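Local coordinates for YaeQ family protein (Pseudomonas syringae pv. tomato, PDB 2OT9) that is of unknown function but belongs to the YaeQ family of the PDDEXK clan, named for a motif of nucleases, and binds meso-tartaric acid in the crystal, at residues L14-D18 / V152-G157; R43-Y47 / P67-E71; V127-V132 / L172-E178. All coordinates share one frame; numbering follows the deposited sequence.

Contact 1: L14-D18 / V152-G157; sequences LTDLD and VMISEG
The carboxylate of Asp18 faces the turn Glu156-Gly157 with both oxygens, each using its syn lone pair: OD1 accepts from Glu156 N at 2.9 Å and OD2 from Gly157 N at 2.8 Å. The Gly157 bond is the straighter (155°). Together they fix the rotation of the group. The other carboxylate, of Asp16, lies against the aliphatic side of Ile154, with CG 3.9 Å from Ile154 CB. Its CG stands anti to the backbone N (chi1 176°), which brings the oxygens over this branched chain and within range of Arg179, a salt-bridge partner of OD2, while OD1 takes the N-H of Arg19. On the same face, Leu14 CD1 meets Val152 CG1 at 3.9 Å and Ile154 CD1 at 4.0 Å. The reverse face carries Thr15 alongside selenomethionine Met153, and Leu17 CD1 reaches its selenium. Between the backbones, Thr15 N donates to Val152 O at 2.8 Å, Ile154 N to Thr15 O and Leu17 N to Ile154 O. A water joins Thr15 OG1 to Val152 O. Strands 6-16 and 147-155 are parallel neighbours in the mixed sheet; the axes of 14-16 and 152-155 differ by 5°. Glu156 and Gly157, both with positive phi, have the backbone angles of a type I' turn, the tight link of a two-residue beta hairpin to strand 158-163.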
ATOM      1  N   LEU A  14      -1.039 -15.569  -1.959  1.00 23.89           N
ATOM      2  CA  LEU A  14      -1.649 -14.684  -2.952  1.00 24.01           C
ATOM      3  C   LEU A  14      -2.159 -15.450  -4.167  1.00 23.92           C
ATOM      4  O   LEU A  14      -1.408 -16.230  -4.778  1.00 24.04           O
ATOM      5  CB  LEU A  14      -0.616 -13.629  -3.378  1.00 23.64           C
ATOM      6  CG  LEU A  14      -0.984 -12.614  -4.473  1.00 24.88           C
ATOM      7  CD1 LEU A  14      -2.174 -11.729  -4.059  1.00 22.82           C
ATOM      8  CD2 LEU A  14       0.246 -11.782  -4.835  1.00 24.79           C
ATOM      9  N   THR A  15      -3.439 -15.250  -4.491  1.00 24.26           N
ATOM     10  CA  THR A  15      -4.085 -15.817  -5.685  1.00 24.49           C
ATOM     11  C   THR A  15      -4.692 -14.642  -6.457  1.00 25.35           C
ATOM     12  O   THR A  15      -5.841 -14.230  -6.209  1.00 25.41           O
ATOM     13  CB  THR A  15      -5.211 -16.829  -5.317  1.00 24.77           C
ATOM     14  OG1 THR A  15      -4.655 -17.922  -4.575  1.00 23.54           O
ATOM     15  CG2 THR A  15      -5.853 -17.383  -6.555  1.00 24.84           C
ATOM     16  N   ASP A  16      -3.900 -14.083  -7.361  1.00 24.56           N
ATOM     17  CA  ASP A  16      -4.312 -12.900  -8.098  1.00 25.05           C
ATOM     18  C   ASP A  16      -4.760 -13.355  -9.477  1.00 24.57           C
ATOM     19  O   ASP A  16      -3.946 -13.624 -10.363  1.00 24.41           O
ATOM     20  CB  ASP A  16      -3.162 -11.885  -8.141  1.00 24.49           C
ATOM     21  CG  ASP A  16      -3.469 -10.654  -8.982  1.00 26.21           C
ATOM     22  OD1 ASP A  16      -4.462 -10.623  -9.746  1.00 26.99           O
ATOM     23  OD2 ASP A  16      -2.680  -9.693  -8.874  1.00 28.27           O
ATOM     24  N   LEU A  17      -6.073 -13.470  -9.635  1.00 24.44           N
ATOM     25  CA  LEU A  17      -6.649 -13.993 -10.865  1.00 24.69           C
ATOM     26  C   LEU A  17      -6.615 -12.983 -12.002  1.00 25.30           C
ATOM     27  O   LEU A  17      -6.711 -13.357 -13.153  1.00 25.27           O
ATOM     28  CB  LEU A  17      -8.080 -14.463 -10.617  1.00 24.42           C
ATOM     29  CG  LEU A  17      -8.217 -15.541  -9.546  1.00 24.14           C
ATOM     30  CD1 LEU A  17      -9.664 -15.858  -9.353  1.00 22.35           C
ATOM     31  CD2 LEU A  17      -7.426 -16.808  -9.899  1.00 23.76           C
ATOM     32  N   ASP A  18      -6.486 -11.707 -11.668  1.00 25.48           N
ATOM     33  CA  ASP A  18      -6.404 -10.649 -12.679  1.00 26.56           C
ATOM     34  C   ASP A  18      -5.051 -10.640 -13.390  1.00 26.49           C
ATOM     35  O   ASP A  18      -4.983 -10.379 -14.591  1.00 26.49           O
ATOM     36  CB  ASP A  18      -6.667  -9.286 -12.039  1.00 27.05           C
ATOM     37  CG  ASP A  18      -8.118  -9.107 -11.613  1.00 29.07           C
ATOM     38  OD1 ASP A  18      -8.975  -9.925 -12.033  1.00 29.06           O
ATOM     39  OD2 ASP A  18      -8.399  -8.149 -10.855  1.00 30.33           O
ATOM     40  N   VAL A 152      -5.056 -13.970   0.283  1.00 25.90           N
ATOM     41  CA  VAL A 152      -5.590 -12.889  -0.540  1.00 25.14           C
ATOM     42  C   VAL A 152      -5.960 -13.401  -1.930  1.00 25.71           C
ATOM     43  O   VAL A 152      -5.138 -14.036  -2.611  1.00 24.92           O
ATOM     44  CB  VAL A 152      -4.585 -11.718  -0.659  1.00 25.27           C
ATOM     45  CG1 VAL A 152      -5.068 -10.659  -1.677  1.00 23.58           C
ATOM     46  CG2 VAL A 152      -4.351 -11.060   0.717  1.00 25.41           C
HETATM   47  N   MSE A 153      -7.204 -13.145  -2.330  1.00 25.32           N
HETATM   48  CA  MSE A 153      -7.633 -13.390  -3.697  1.00 25.38           C
HETATM   49  C   MSE A 153      -7.977 -12.048  -4.334  1.00 25.50           C
HETATM   50  O   MSE A 153      -8.690 -11.223  -3.736  1.00 25.06           O
HETATM   51  CB  MSE A 153      -8.826 -14.339  -3.756  1.00 25.69           C
HETATM   52  CG  MSE A 153      -9.420 -14.490  -5.179  1.00 27.89           C
HETATM   53 SE   MSE A 153     -10.733 -15.904  -5.308  0.45 30.55          SE
HETATM   54  CE  MSE A 153      -9.498 -17.387  -5.315  1.00 32.26           C
ATOM     55  N   ILE A 154      -7.451 -11.825  -5.533  1.00 24.80           N
ATOM     56  CA  ILE A 154      -7.751 -10.604  -6.291  1.00 24.70           C
ATOM     57  C   ILE A 154      -8.508 -11.005  -7.557  1.00 25.13           C
ATOM     58  O   ILE A 154      -7.990 -11.760  -8.410  1.00 24.62           O
ATOM     59  CB  ILE A 154      -6.457  -9.800  -6.608  1.00 24.46           C
ATOM     60  CG1 ILE A 154      -5.697  -9.484  -5.299  1.00 23.92           C
ATOM     61  CG2 ILE A 154      -6.778  -8.511  -7.404  1.00 25.38           C
ATOM     62  CD1 ILE A 154      -4.368  -8.734  -5.490  1.00 21.58           C
ATOM     63  N   SER A 155      -9.741 -10.519  -7.661  1.00 24.91           N
ATOM     64  CA  SER A 155     -10.612 -10.867  -8.773  1.00 26.06           C
ATOM     65  C   SER A 155     -11.423  -9.655  -9.237  1.00 26.36           C
ATOM     66  O   SER A 155     -12.097  -9.000  -8.437  1.00 26.06           O
ATOM     67  CB  SER A 155     -11.534 -12.018  -8.352  1.00 25.79           C
ATOM     68  OG  SER A 155     -12.392 -12.397  -9.415  1.00 28.90           O
ATOM     69  N   GLU A 156     -11.341  -9.355 -10.532  1.00 26.91           N
ATOM     70  CA  GLU A 156     -12.037  -8.201 -11.110  1.00 27.91           C
ATOM     71  C   GLU A 156     -11.784  -6.904 -10.324  1.00 27.92           C
ATOM     72  O   GLU A 156     -12.705  -6.102 -10.097  1.00 28.62           O
ATOM     73  CB  GLU A 156     -13.540  -8.507 -11.259  1.00 28.19           C
ATOM     74  CG  GLU A 156     -13.812  -9.755 -12.114  1.00 30.99           C
ATOM     75  CD  GLU A 156     -15.289 -10.013 -12.403  0.80 34.65           C
ATOM     76  OE1 GLU A 156     -16.147  -9.217 -11.959  0.80 36.50           O
ATOM     77  OE2 GLU A 156     -15.589 -11.020 -13.090  0.80 36.31           O
ATOM     78  N   GLY A 157     -10.538  -6.711  -9.889  1.00 27.22           N
ATOM     79  CA  GLY A 157     -10.154  -5.490  -9.183  1.00 27.00           C
ATOM     80  C   GLY A 157     -10.482  -5.464  -7.695  1.00 26.81           C
ATOM     81  O   GLY A 157     -10.053  -4.541  -6.984  1.00 27.09           O
TER
HETATM   82  O   HOH W   1      -4.782 -17.214  -1.898  1.00 26.48           O

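Contact 2: R43-Y47 / P67-E71; sequences RLLAY and PALWE
Leu69 reaches helix 37-49 with both methyl branches. CD1 meets Ala46 CB at 3.7 Å, and CD2 sits 3.6 Å from Tyr47 N and 3.8 Å from Tyr47 CB, near the plane of the Tyr47 ring at its edge. With CG anti to its carbonyl carbon (chi1 -51°), the fork of Leu69 is directed at the helix backbone, and its chain crosses that of Tyr47 at about a right angle. Beside this, Ala68 CB lies 3.5 Å from Arg43 CD, and Arg43 NH2 makes a weak bond to Ala68 O (3.3 Å, 150° at the hydrogen), the acceptor lying near the guanidinium plane at its edge. Bends at chi2 and chi3 take the arginine chain across the Ala68 methyl before its head turns to that carbonyl. The head is placed mainly from the second shell: NE forms a salt bridge with Glu35, and NH2 also donates to Gly58 O. Ala68 is positioned through its N-H, bonded to Glu83 OE1, and by a classic beta bulge in which Ala68 and Leu69 both face Ile82. Its side chain lies near the bound tartrate. The buried contact thus lays helix 37-49 against the start of strand 69-72, with Phe57 of strand 55-57 touching Arg43, Tyr47 and Leu69, and strand 21-31 packing on Arg43, Leu44 and Tyr47.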
ATOM      1  N   ARG A  43      -0.201  -0.671   4.021  1.00 21.71           N
ATOM      2  CA  ARG A  43       1.054  -1.117   3.378  1.00 22.42           C
ATOM      3  C   ARG A  43       1.008  -2.597   2.958  1.00 21.87           C
ATOM      4  O   ARG A  43       1.513  -2.958   1.890  1.00 21.01           O
ATOM      5  CB  ARG A  43       2.255  -0.883   4.298  1.00 22.56           C
ATOM      6  CG  ARG A  43       2.592   0.586   4.479  1.00 25.01           C
ATOM      7  CD  ARG A  43       4.094   0.779   4.703  1.00 28.94           C
ATOM      8  NE  ARG A  43       4.552   0.189   5.958  1.00 29.45           N
ATOM      9  CZ  ARG A  43       5.830  -0.019   6.271  1.00 34.18           C
ATOM     10  NH1 ARG A  43       6.140  -0.558   7.456  1.00 34.68           N
ATOM     11  NH2 ARG A  43       6.799   0.307   5.407  1.00 34.10           N
ATOM     12  N   LEU A  44       0.425  -3.448   3.806  1.00 22.34           N
ATOM     13  CA  LEU A  44       0.284  -4.883   3.473  1.00 22.77           C
ATOM     14  C   LEU A  44      -0.657  -5.120   2.287  1.00 23.20           C
ATOM     15  O   LEU A  44      -0.396  -5.985   1.428  1.00 22.95           O
ATOM     16  CB  LEU A  44      -0.212  -5.698   4.681  1.00 23.56           C
ATOM     17  CG  LEU A  44       0.580  -5.614   5.985  1.00 23.20           C
ATOM     18  CD1 LEU A  44      -0.045  -6.546   7.044  1.00 24.23           C
ATOM     19  CD2 LEU A  44       2.034  -5.925   5.780  1.00 24.37           C
ATOM     20  N   LEU A  45      -1.756  -4.370   2.235  1.00 22.87           N
ATOM     21  CA  LEU A  45      -2.667  -4.455   1.084  1.00 23.26           C
ATOM     22  C   LEU A  45      -1.936  -4.029  -0.190  1.00 22.85           C
ATOM     23  O   LEU A  45      -2.080  -4.667  -1.221  1.00 22.13           O
ATOM     24  CB  LEU A  45      -3.884  -3.544   1.290  1.00 23.19           C
ATOM     25  CG  LEU A  45      -4.947  -4.030   2.277  1.00 25.34           C
ATOM     26  CD1 LEU A  45      -5.968  -2.908   2.538  1.00 26.84           C
ATOM     27  CD2 LEU A  45      -5.622  -5.296   1.753  1.00 26.92           C
ATOM     28  N   ALA A  46      -1.166  -2.937  -0.116  1.00 22.03           N
ATOM     29  CA  ALA A  46      -0.395  -2.458  -1.284  1.00 22.82           C
ATOM     30  C   ALA A  46       0.601  -3.519  -1.765  1.00 22.61           C
ATOM     31  O   ALA A  46       0.787  -3.722  -2.963  1.00 22.86           O
ATOM     32  CB  ALA A  46       0.366  -1.146  -0.931  1.00 21.59           C
ATOM     33  N   TYR A  47       1.274  -4.157  -0.816  1.00 22.99           N
ATOM     34  CA  TYR A  47       2.214  -5.233  -1.123  1.00 23.45           C
ATOM     35  C   TYR A  47       1.551  -6.347  -1.941  1.00 23.91           C
ATOM     36  O   TYR A  47       2.115  -6.793  -2.949  1.00 24.06           O
ATOM     37  CB  TYR A  47       2.830  -5.810   0.171  1.00 23.78           C
ATOM     38  CG  TYR A  47       3.940  -6.804  -0.108  1.00 22.73           C
ATOM     39  CD1 TYR A  47       5.214  -6.370  -0.469  1.00 21.96           C
ATOM     40  CD2 TYR A  47       3.700  -8.176  -0.041  1.00 22.95           C
ATOM     41  CE1 TYR A  47       6.223  -7.270  -0.754  1.00 23.89           C
ATOM     42  CE2 TYR A  47       4.700  -9.092  -0.318  1.00 24.24           C
ATOM     43  CZ  TYR A  47       5.960  -8.632  -0.675  1.00 24.58           C
ATOM     44  OH  TYR A  47       6.955  -9.527  -0.956  1.00 26.59           O
ATOM     45  N   PRO A  67       9.734   5.780   0.312  1.00 24.23           N
ATOM     46  CA  PRO A  67       8.291   5.543   0.273  1.00 23.54           C
ATOM     47  C   PRO A  67       7.884   4.451   1.259  1.00 23.56           C
ATOM     48  O   PRO A  67       8.748   3.829   1.881  1.00 23.54           O
ATOM     49  CB  PRO A  67       8.065   5.043  -1.148  1.00 24.18           C
ATOM     50  CG  PRO A  67       9.364   4.344  -1.500  1.00 23.54           C
ATOM     51  CD  PRO A  67      10.456   5.031  -0.735  1.00 24.16           C
ATOM     52  N   ALA A  68       6.582   4.196   1.353  1.00 22.43           N
ATOM     53  CA  ALA A  68       6.041   3.066   2.085  1.00 21.76           C
ATOM     54  C   ALA A  68       6.478   1.754   1.434  1.00 21.77           C
ATOM     55  O   ALA A  68       6.887   0.814   2.127  1.00 21.46           O
ATOM     56  CB  ALA A  68       4.527   3.168   2.131  1.00 21.87           C
ATOM     57  N   LEU A  69       6.425   1.708   0.098  1.00 21.11           N
ATOM     58  CA  LEU A  69       6.946   0.562  -0.654  1.00 21.63           C
ATOM     59  C   LEU A  69       7.575   1.019  -1.971  1.00 21.60           C
ATOM     60  O   LEU A  69       7.186   2.054  -2.546  1.00 21.65           O
ATOM     61  CB  LEU A  69       5.844  -0.459  -0.958  1.00 20.92           C
ATOM     62  CG  LEU A  69       4.908  -1.028   0.113  1.00 23.57           C
ATOM     63  CD1 LEU A  69       3.722  -0.095   0.366  1.00 23.07           C
ATOM     64  CD2 LEU A  69       4.391  -2.397  -0.341  1.00 21.88           C
ATOM     65  N   TRP A  70       8.539   0.249  -2.464  1.00 21.66           N
ATOM     66  CA  TRP A  70       9.087   0.523  -3.785  1.00 21.74           C
ATOM     67  C   TRP A  70       9.618  -0.708  -4.487  1.00 22.09           C
ATOM     68  O   TRP A  70      10.090  -1.651  -3.856  1.00 22.04           O
ATOM     69  CB  TRP A  70      10.145   1.648  -3.802  1.00 21.88           C
ATOM     70  CG  TRP A  70      11.228   1.573  -2.778  1.00 21.82           C
ATOM     71  CD1 TRP A  70      11.473   0.554  -1.898  1.00 22.96           C
ATOM     72  CD2 TRP A  70      12.246   2.563  -2.537  1.00 22.39           C
ATOM     73  NE1 TRP A  70      12.566   0.860  -1.118  1.00 22.59           N
ATOM     74  CE2 TRP A  70      13.053   2.086  -1.485  1.00 21.61           C
ATOM     75  CE3 TRP A  70      12.540   3.810  -3.102  1.00 21.63           C
ATOM     76  CZ2 TRP A  70      14.143   2.811  -0.988  1.00 23.29           C
ATOM     77  CZ3 TRP A  70      13.629   4.535  -2.605  1.00 23.74           C
ATOM     78  CH2 TRP A  70      14.414   4.030  -1.561  1.00 23.11           C
ATOM     79  N   GLU A  71       9.495  -0.691  -5.806  1.00 22.50           N
ATOM     80  CA  GLU A  71      10.079  -1.713  -6.650  1.00 23.24           C
ATOM     81  C   GLU A  71      11.231  -1.046  -7.391  1.00 23.32           C
ATOM     82  O   GLU A  71      11.034  -0.023  -8.056  1.00 22.67           O
ATOM     83  CB  GLU A  71       9.025  -2.218  -7.634  1.00 23.93           C
ATOM     84  CG  GLU A  71       9.475  -3.340  -8.562  1.00 26.33           C
ATOM     85  CD  GLU A  71       8.478  -3.609  -9.683  1.00 29.46           C
ATOM     86  OE1 GLU A  71       7.290  -3.255  -9.553  1.00 32.53           O
ATOM     87  OE2 GLU A  71       8.881  -4.186 -10.707  1.00 30.79           O
TER

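Contact 3: V127-V132 / L172-E178; sequences VNIAAV and LQWLTGE
Ile129 and Thr176 form an antiparallel hydrogen-bonded pair, in which Ile129 N donates to Thr176 O at 2.9 Å. The carbonyl of Ile129 is gripped twice: Leu175 N binds it at 2.7 Å, tilted from the carbonyl plane, and Thr176 N at 3.2 Å, in that plane and on a lone pair. This double acceptance is the mark of a classic beta bulge, with Leu175 and Thr176 both opposite Ile129; the register shifts by one residue there. Beyond it Ala131 and Gln173 make another hydrogen-bonded pair, while Ala130 and Trp174 are non-hydrogen-bonded. One side-chain bond is added where the segment turns away: Asn128 OD1 accepts from Glu178 N at 2.8 Å, nearly straight at the hydrogen (163°).

The aromatic part centres on Trp174. Ala130 CB stands over its six-membered ring, 3.7 Å from the centroid and 8° off the normal, a CH-pi contact. The opposite face is covered toward its rim by Glu178 CA, 3.6 Å above the plane, and Thr176 O lies at the edge in plane. The indole is therefore clamped between the strand and the returning tail.

Apolar packing completes the contact. Thr176 CG2 lies 3.6 Å from Ile129 CG1; with its OG1 anti to the backbone N (chi1 -166°), this methyl is placed between N and the carbonyl carbon. Leu175 CD1 touches Ala131 CB, and Val132 and Leu172 run side by side, pointing the same way, with CG2 and CD2 3.9 Å apart.

Strand 127-131 is paired on its other edge with strand 101-106. Trp113 of helix 111-117 touches Ile129 and Leu175, whereas Phe49 of helix 37-49 meets Leu172 and Trp174.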
ATOM      1  N   VAL A 127       0.573   8.980 -12.088  1.00 24.66           N
ATOM      2  CA  VAL A 127       0.244   8.934 -10.667  1.00 23.62           C
ATOM      3  C   VAL A 127      -1.136   8.296 -10.530  1.00 23.70           C
ATOM      4  O   VAL A 127      -2.076   8.662 -11.237  1.00 23.26           O
ATOM      5  CB  VAL A 127       0.306  10.332  -9.997  1.00 23.28           C
ATOM      6  CG1 VAL A 127      -0.156  10.265  -8.533  1.00 22.44           C
ATOM      7  CG2 VAL A 127       1.721  10.914 -10.099  1.00 24.07           C
ATOM      8  N   ASN A 128      -1.240   7.332  -9.622  1.00 22.95           N
ATOM      9  CA  ASN A 128      -2.419   6.490  -9.498  1.00 23.03           C
ATOM     10  C   ASN A 128      -2.817   6.463  -8.042  1.00 22.97           C
ATOM     11  O   ASN A 128      -1.971   6.194  -7.184  1.00 23.96           O
ATOM     12  CB  ASN A 128      -2.099   5.065  -9.988  1.00 22.24           C
ATOM     13  CG  ASN A 128      -1.571   5.044 -11.403  1.00 24.11           C
ATOM     14  OD1 ASN A 128      -2.348   4.989 -12.349  1.00 22.94           O
ATOM     15  ND2 ASN A 128      -0.242   5.064 -11.556  1.00 22.53           N
ATOM     16  N   ILE A 129      -4.077   6.772  -7.757  1.00 22.16           N
ATOM     17  CA  ILE A 129      -4.531   6.956  -6.380  1.00 22.15           C
ATOM     18  C   ILE A 129      -5.843   6.229  -6.169  1.00 22.76           C
ATOM     19  O   ILE A 129      -6.830   6.483  -6.885  1.00 22.05           O
ATOM     20  CB  ILE A 129      -4.747   8.470  -6.010  1.00 21.96           C
ATOM     21  CG1 ILE A 129      -3.478   9.290  -6.245  1.00 22.33           C
ATOM     22  CG2 ILE A 129      -5.240   8.614  -4.542  1.00 21.82           C
ATOM     23  CD1 ILE A 129      -3.666  10.791  -6.072  1.00 21.05           C
ATOM     24  N   ALA A 130      -5.853   5.324  -5.191  1.00 22.48           N
ATOM     25  CA  ALA A 130      -7.062   4.617  -4.796  1.00 23.28           C
ATOM     26  C   ALA A 130      -7.226   4.789  -3.294  1.00 23.51           C
ATOM     27  O   ALA A 130      -6.235   4.916  -2.569  1.00 24.97           O
ATOM     28  CB  ALA A 130      -6.947   3.136  -5.149  1.00 23.72           C
ATOM     29  N   ALA A 131      -8.461   4.816  -2.820  1.00 24.00           N
ATOM     30  CA  ALA A 131      -8.733   4.925  -1.384  1.00 24.19           C
ATOM     31  C   ALA A 131      -9.253   3.589  -0.825  1.00 24.43           C
ATOM     32  O   ALA A 131     -10.059   2.911  -1.470  1.00 24.53           O
ATOM     33  CB  ALA A 131      -9.743   6.025  -1.127  1.00 24.30           C
ATOM     34  N   VAL A 132      -8.803   3.244   0.379  1.00 24.26           N
ATOM     35  CA  VAL A 132      -9.253   2.056   1.099  1.00 24.62           C
ATOM     36  C   VAL A 132     -10.396   2.487   2.031  1.00 24.45           C
ATOM     37  O   VAL A 132     -10.217   3.433   2.797  1.00 25.58           O
ATOM     38  CB  VAL A 132      -8.106   1.461   1.973  1.00 24.78           C
ATOM     39  CG1 VAL A 132      -8.572   0.201   2.705  1.00 24.71           C
ATOM     40  CG2 VAL A 132      -6.840   1.158   1.127  1.00 25.79           C
ATOM     41  N   LEU A 172     -11.539  -1.010  -3.615  1.00 26.31           N
ATOM     42  CA  LEU A 172     -10.794   0.243  -3.664  1.00 26.64           C
ATOM     43  C   LEU A 172     -11.591   1.248  -4.464  1.00 26.44           C
ATOM     44  O   LEU A 172     -12.212   0.895  -5.457  1.00 26.08           O
ATOM     45  CB  LEU A 172      -9.430   0.025  -4.311  1.00 26.59           C
ATOM     46  CG  LEU A 172      -8.511  -0.990  -3.635  1.00 27.49           C
ATOM     47  CD1 LEU A 172      -7.290  -1.181  -4.519  1.00 28.32           C
ATOM     48  CD2 LEU A 172      -8.111  -0.570  -2.183  1.00 28.78           C
ATOM     49  N   GLN A 173     -11.602   2.493  -4.007  1.00 26.66           N
ATOM     50  CA  GLN A 173     -12.196   3.576  -4.788  1.00 27.08           C
ATOM     51  C   GLN A 173     -11.086   4.274  -5.554  1.00 26.21           C
ATOM     52  O   GLN A 173     -10.223   4.887  -4.942  1.00 25.95           O
ATOM     53  CB  GLN A 173     -12.915   4.586  -3.887  1.00 27.58           C
ATOM     54  CG  GLN A 173     -13.526   5.771  -4.695  1.00 30.36           C
ATOM     55  CD  GLN A 173     -14.164   6.849  -3.823  0.80 33.96           C
ATOM     56  OE1 GLN A 173     -13.539   7.383  -2.908  0.80 36.13           O
ATOM     57  NE2 GLN A 173     -15.409   7.185  -4.124  0.80 36.35           N
ATOM     58  N   TRP A 174     -11.112   4.201  -6.878  1.00 25.52           N
ATOM     59  CA  TRP A 174     -10.091   4.872  -7.699  1.00 25.28           C
ATOM     60  C   TRP A 174     -10.370   6.364  -7.843  1.00 25.20           C
ATOM     61  O   TRP A 174     -11.434   6.752  -8.338  1.00 24.90           O
ATOM     62  CB  TRP A 174      -9.946   4.174  -9.073  1.00 25.22           C
ATOM     63  CG  TRP A 174      -9.248   2.879  -8.886  1.00 25.39           C
ATOM     64  CD1 TRP A 174      -9.827   1.653  -8.686  1.00 26.35           C
ATOM     65  CD2 TRP A 174      -7.835   2.680  -8.787  1.00 25.46           C
ATOM     66  NE1 TRP A 174      -8.849   0.698  -8.487  1.00 26.31           N
ATOM     67  CE2 TRP A 174      -7.621   1.304  -8.546  1.00 25.75           C
ATOM     68  CE3 TRP A 174      -6.719   3.535  -8.898  1.00 26.50           C
ATOM     69  CZ2 TRP A 174      -6.342   0.758  -8.416  1.00 25.99           C
ATOM     70  CZ3 TRP A 174      -5.447   2.992  -8.745  1.00 26.15           C
ATOM     71  CH2 TRP A 174      -5.269   1.617  -8.517  1.00 25.49           C
ATOM     72  N   LEU A 175      -9.424   7.196  -7.404  1.00 23.89           N
ATOM     73  CA  LEU A 175      -9.529   8.647  -7.566  1.00 24.31           C
ATOM     74  C   LEU A 175      -8.887   9.121  -8.883  1.00 24.57           C
ATOM     75  O   LEU A 175      -9.425   9.994  -9.572  1.00 24.10           O
ATOM     76  CB  LEU A 175      -8.900   9.390  -6.374  1.00 24.24           C
ATOM     77  CG  LEU A 175      -9.735   9.454  -5.090  1.00 26.45           C
ATOM     78  CD1 LEU A 175      -9.859   8.115  -4.437  1.00 26.48           C
ATOM     79  CD2 LEU A 175      -9.176  10.492  -4.085  1.00 26.56           C
ATOM     80  N   THR A 176      -7.741   8.536  -9.225  1.00 24.53           N
ATOM     81  CA  THR A 176      -7.061   8.839 -10.483  1.00 24.68           C
ATOM     82  C   THR A 176      -6.249   7.621 -10.922  1.00 24.35           C
ATOM     83  O   THR A 176      -5.773   6.852 -10.081  1.00 23.87           O
ATOM     84  CB  THR A 176      -6.152  10.102 -10.363  1.00 25.42           C
ATOM     85  OG1 THR A 176      -5.767  10.543 -11.675  1.00 26.72           O
ATOM     86  CG2 THR A 176      -4.901   9.799  -9.556  1.00 25.39           C
ATOM     87  N   GLY A 177      -6.108   7.439 -12.227  1.00 23.70           N
ATOM     88  CA  GLY A 177      -5.249   6.383 -12.754  1.00 24.14           C
ATOM     89  C   GLY A 177      -5.835   5.010 -12.483  1.00 24.62           C
ATOM     90  O   GLY A 177      -7.060   4.857 -12.412  1.00 23.97           O
ATOM     91  N   GLU A 178      -4.964   4.008 -12.334  1.00 24.84           N
ATOM     92  CA  GLU A 178      -5.402   2.613 -12.329  1.00 25.17           C
ATOM     93  C   GLU A 178      -4.324   1.712 -11.735  1.00 25.42           C
ATOM     94  O   GLU A 178      -3.185   2.143 -11.491  1.00 24.68           O
ATOM     95  CB  GLU A 178      -5.712   2.145 -13.764  1.00 26.15           C
ATOM     96  CG  GLU A 178      -4.513   2.190 -14.717  1.00 27.70           C
ATOM     97  CD  GLU A 178      -4.816   1.693 -16.130  0.80 33.29           C
ATOM     98  OE1 GLU A 178      -3.861   1.609 -16.933  0.80 35.81           O
ATOM     99  OE2 GLU A 178      -5.988   1.379 -16.450  1.00 36.66           O
TER

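Overall arrangement
Along the chain the segments come in the order 14-18, 43-47, 67-71, 127-132, 152-157 and 172-178: contact 2 lies wholly between the halves of contact 1, contact 3 follows contact 2, and contacts 1 and 3 interleave. All three reach one mixed sheet. The centre of contact 1 lies about 17 Å from the centres of contacts 2 and 3, and the last two are about 14 Å apart. Helix 37-49 connects contacts 2 and 3 directly, Leu45 CD1 lying 4.1 Å from Val132 CG1, while Arg179 touches Asp16 in contact 1 and Trp174 in contact 3. Distant parts of the sequence are joined in one sheet; contact 2 lies nearest the bound tartrate, about 6 Å from the Ala68 side chain.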